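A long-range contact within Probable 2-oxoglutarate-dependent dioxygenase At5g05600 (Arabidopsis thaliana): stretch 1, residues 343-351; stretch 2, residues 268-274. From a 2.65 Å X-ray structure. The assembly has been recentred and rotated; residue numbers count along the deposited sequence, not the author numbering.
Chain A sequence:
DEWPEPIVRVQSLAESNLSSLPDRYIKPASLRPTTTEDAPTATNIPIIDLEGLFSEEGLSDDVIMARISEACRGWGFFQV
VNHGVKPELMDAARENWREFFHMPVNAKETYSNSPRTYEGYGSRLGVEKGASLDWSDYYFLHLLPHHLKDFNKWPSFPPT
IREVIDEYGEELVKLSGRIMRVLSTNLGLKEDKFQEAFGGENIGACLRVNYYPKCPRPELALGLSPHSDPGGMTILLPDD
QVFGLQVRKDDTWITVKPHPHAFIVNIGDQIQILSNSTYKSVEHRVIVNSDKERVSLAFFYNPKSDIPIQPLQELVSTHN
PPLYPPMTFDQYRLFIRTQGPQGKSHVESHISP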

# COMPACT_ATOMS: atom_id res chain seq x y z
N GLY A 343 -1.48 10.27 -7.60
CA GLY A 343 -1.64 9.33 -8.69
C GLY A 343 -0.31 8.69 -9.06
O GLY A 343 0.51 8.38 -8.19
N LYS A 344 -0.10 8.51 -10.36
CA LYS A 344 1.15 7.99 -10.88
C LYS A 344 2.05 9.09 -11.43
O LYS A 344 2.96 8.81 -12.22
CB LYS A 344 0.89 6.94 -11.96
CG LYS A 344 0.12 5.72 -11.47
CD LYS A 344 0.36 4.52 -12.37
CE LYS A 344 1.84 4.27 -12.57
NZ LYS A 344 2.12 2.90 -13.11
N SER A 345 1.81 10.35 -11.03
CA SER A 345 2.65 11.44 -11.52
C SER A 345 4.04 11.41 -10.91
O SER A 345 4.97 11.99 -11.50
CB SER A 345 1.98 12.79 -11.24
OG SER A 345 1.94 13.07 -9.85
N HIS A 346 4.21 10.75 -9.76
CA HIS A 346 5.53 10.67 -9.15
C HIS A 346 6.49 9.83 -10.00
O HIS A 346 7.63 10.24 -10.26
CB HIS A 346 5.42 10.10 -7.73
CG HIS A 346 4.84 11.05 -6.73
ND1 HIS A 346 4.00 10.65 -5.72
CD2 HIS A 346 4.99 12.39 -6.59
CE1 HIS A 346 3.65 11.70 -5.00
NE2 HIS A 346 4.23 12.77 -5.51
N VAL A 347 6.05 8.65 -10.45
CA VAL A 347 6.92 7.81 -11.25
C VAL A 347 7.00 8.30 -12.70
O VAL A 347 8.03 8.14 -13.36
CB VAL A 347 6.48 6.33 -11.17
CG1 VAL A 347 5.08 6.15 -11.74
CG2 VAL A 347 7.48 5.43 -11.89
N GLU A 348 5.93 8.91 -13.22
CA GLU A 348 5.98 9.37 -14.60
C GLU A 348 6.80 10.64 -14.75
O GLU A 348 7.39 10.86 -15.82
CB GLU A 348 4.56 9.56 -15.13
CG GLU A 348 4.09 8.37 -15.97
CD GLU A 348 2.62 8.05 -15.77
OE1 GLU A 348 1.85 8.99 -15.48
OE2 GLU A 348 2.24 6.87 -15.89
N SER A 349 6.87 11.48 -13.72
CA SER A 349 7.83 12.58 -13.75
C SER A 349 9.26 12.10 -13.52
O SER A 349 10.19 12.92 -13.58
CB SER A 349 7.46 13.63 -12.70
OG SER A 349 7.86 13.21 -11.41
N HIS A 350 9.44 10.82 -13.24
CA HIS A 350 10.76 10.22 -13.07
C HIS A 350 11.32 9.66 -14.37
O HIS A 350 12.52 9.38 -14.44
CB HIS A 350 10.69 9.12 -12.00
CG HIS A 350 12.02 8.68 -11.47
ND1 HIS A 350 12.96 9.56 -10.99
CD2 HIS A 350 12.55 7.44 -11.32
CE1 HIS A 350 14.02 8.89 -10.59
NE2 HIS A 350 13.80 7.61 -10.77
N ILE A 351 10.48 9.50 -15.40
CA ILE A 351 10.97 9.06 -16.71
C ILE A 351 11.98 10.07 -17.22
O ILE A 351 11.67 11.26 -17.35
CB ILE A 351 9.80 8.88 -17.69
CG1 ILE A 351 9.09 7.54 -17.46
CG2 ILE A 351 10.30 8.95 -19.13
CD1 ILE A 351 7.71 7.47 -18.09
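Stretch 2 268-274: GDQIQIL

Helices distant in sequence often meet through one flank only, with the spacing of the helical turn deciding which residues take part. Stretch 2 of this dioxygenase illustrates the principle against a short helix, Ser345 to Glu348, that follows it by more than seventy residues; the two helices run in roughly the same direction. Gly268 occupies the N-cap position and stays out of reach of stretch 1; its carbonyl O accepts a hydrogen bond from the backbone N of Gln272 at 3.2 Å, which starts the helix that runs from Asp269 to Leu274.

Asp269 opens the contact. Its CA lies 6.4 Å from the CA of Val347, the closest approach of the two backbones, and its CA-to-CB bond points toward stretch 1. With chi1 in the m well, OD1 comes to 3.7 Å from Val347 CG1, a packing contact; both carboxylate oxygens find hydrogen bonds elsewhere in the structure. The next two residues turn off the interface: Gln270 directs its CA-to-CB bond away, and Ile271 lies out of reach.

One turn after Asp269, Gln272 points toward stretch 1 again, its chi1 and chi2 both t, so that the extended side chain carries its amide to the partner. There OE1 accepts a hydrogen bond from Lys344 NZ at 2.8 Å, the one direct hydrogen bond between the stretches. The amide nitrogen NE2 packs 3.9 Å from Val347 CG2 and donates to a water at 3.2 Å; that water in turn donates to Glu348 OE2 at 2.7 Å, extending the polar link.

Ile273 supplies the apolar part. Its CG1 lies 4.2 Å from Val347 CG2, while its CD1 reaches 4.0 Å from His350 CD2, approaching the imidazole obliquely. Leu274 again falls out of reach. Val347 thus meets Asp269, Gln272 and Ile273 in turn, within a modest contact of 296 Å² summed over both sides.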

# COMPACT_ATOMS: atom_id res chain seq x y z
N GLY A 268 4.71 -2.17 -7.12
CA GLY A 268 5.01 -0.82 -6.69
C GLY A 268 5.84 -0.04 -7.70
O GLY A 268 6.28 -0.57 -8.72
N ASP A 269 6.05 1.24 -7.38
CA ASP A 269 6.80 2.12 -8.27
C ASP A 269 8.22 1.61 -8.49
O ASP A 269 8.77 1.72 -9.59
CB ASP A 269 6.83 3.54 -7.70
CG ASP A 269 5.61 4.36 -8.09
OD1 ASP A 269 4.78 3.85 -8.87
OD2 ASP A 269 5.50 5.51 -7.63
N GLN A 270 8.83 1.03 -7.45
CA GLN A 270 10.22 0.59 -7.56
C GLN A 270 10.36 -0.57 -8.54
O GLN A 270 11.37 -0.66 -9.25
CB GLN A 270 10.76 0.20 -6.18
CG GLN A 270 10.85 1.37 -5.21
CD GLN A 270 11.53 2.58 -5.83
OE1 GLN A 270 12.65 2.50 -6.32
NE2 GLN A 270 10.83 3.72 -5.82
N ILE A 271 9.37 -1.46 -8.60
CA ILE A 271 9.47 -2.58 -9.53
C ILE A 271 9.19 -2.13 -10.95
O ILE A 271 9.81 -2.63 -11.90
CB ILE A 271 8.55 -3.73 -9.09
CG1 ILE A 271 9.09 -4.38 -7.81
CG2 ILE A 271 8.39 -4.77 -10.19
CD1 ILE A 271 8.39 -5.65 -7.41
N GLN A 272 8.28 -1.16 -11.14
CA GLN A 272 8.09 -0.59 -12.47
C GLN A 272 9.40 -0.04 -13.02
O GLN A 272 9.72 -0.22 -14.20
CB GLN A 272 7.02 0.50 -12.45
CG GLN A 272 6.97 1.33 -13.74
CD GLN A 272 5.67 2.13 -13.90
OE1 GLN A 272 4.62 1.76 -13.38
NE2 GLN A 272 5.75 3.22 -14.65
N ILE A 273 10.19 0.61 -12.16
CA ILE A 273 11.48 1.15 -12.58
C ILE A 273 12.47 0.03 -12.87
O ILE A 273 13.19 0.08 -13.88
CB ILE A 273 12.02 2.13 -11.52
CG1 ILE A 273 11.06 3.31 -11.33
CG2 ILE A 273 13.40 2.63 -11.89
CD1 ILE A 273 11.14 3.94 -9.97
N LEU A 274 12.53 -0.98 -12.01
CA LEU A 274 13.47 -2.08 -12.21
C LEU A 274 13.15 -2.86 -13.49
O LEU A 274 14.06 -3.22 -14.25
CB LEU A 274 13.47 -3.01 -11.00
CG LEU A 274 14.28 -2.52 -9.79
CD1 LEU A 274 13.99 -3.36 -8.57
CD2 LEU A 274 15.77 -2.54 -10.10
O HOH W 1 3.37 4.49 -16.30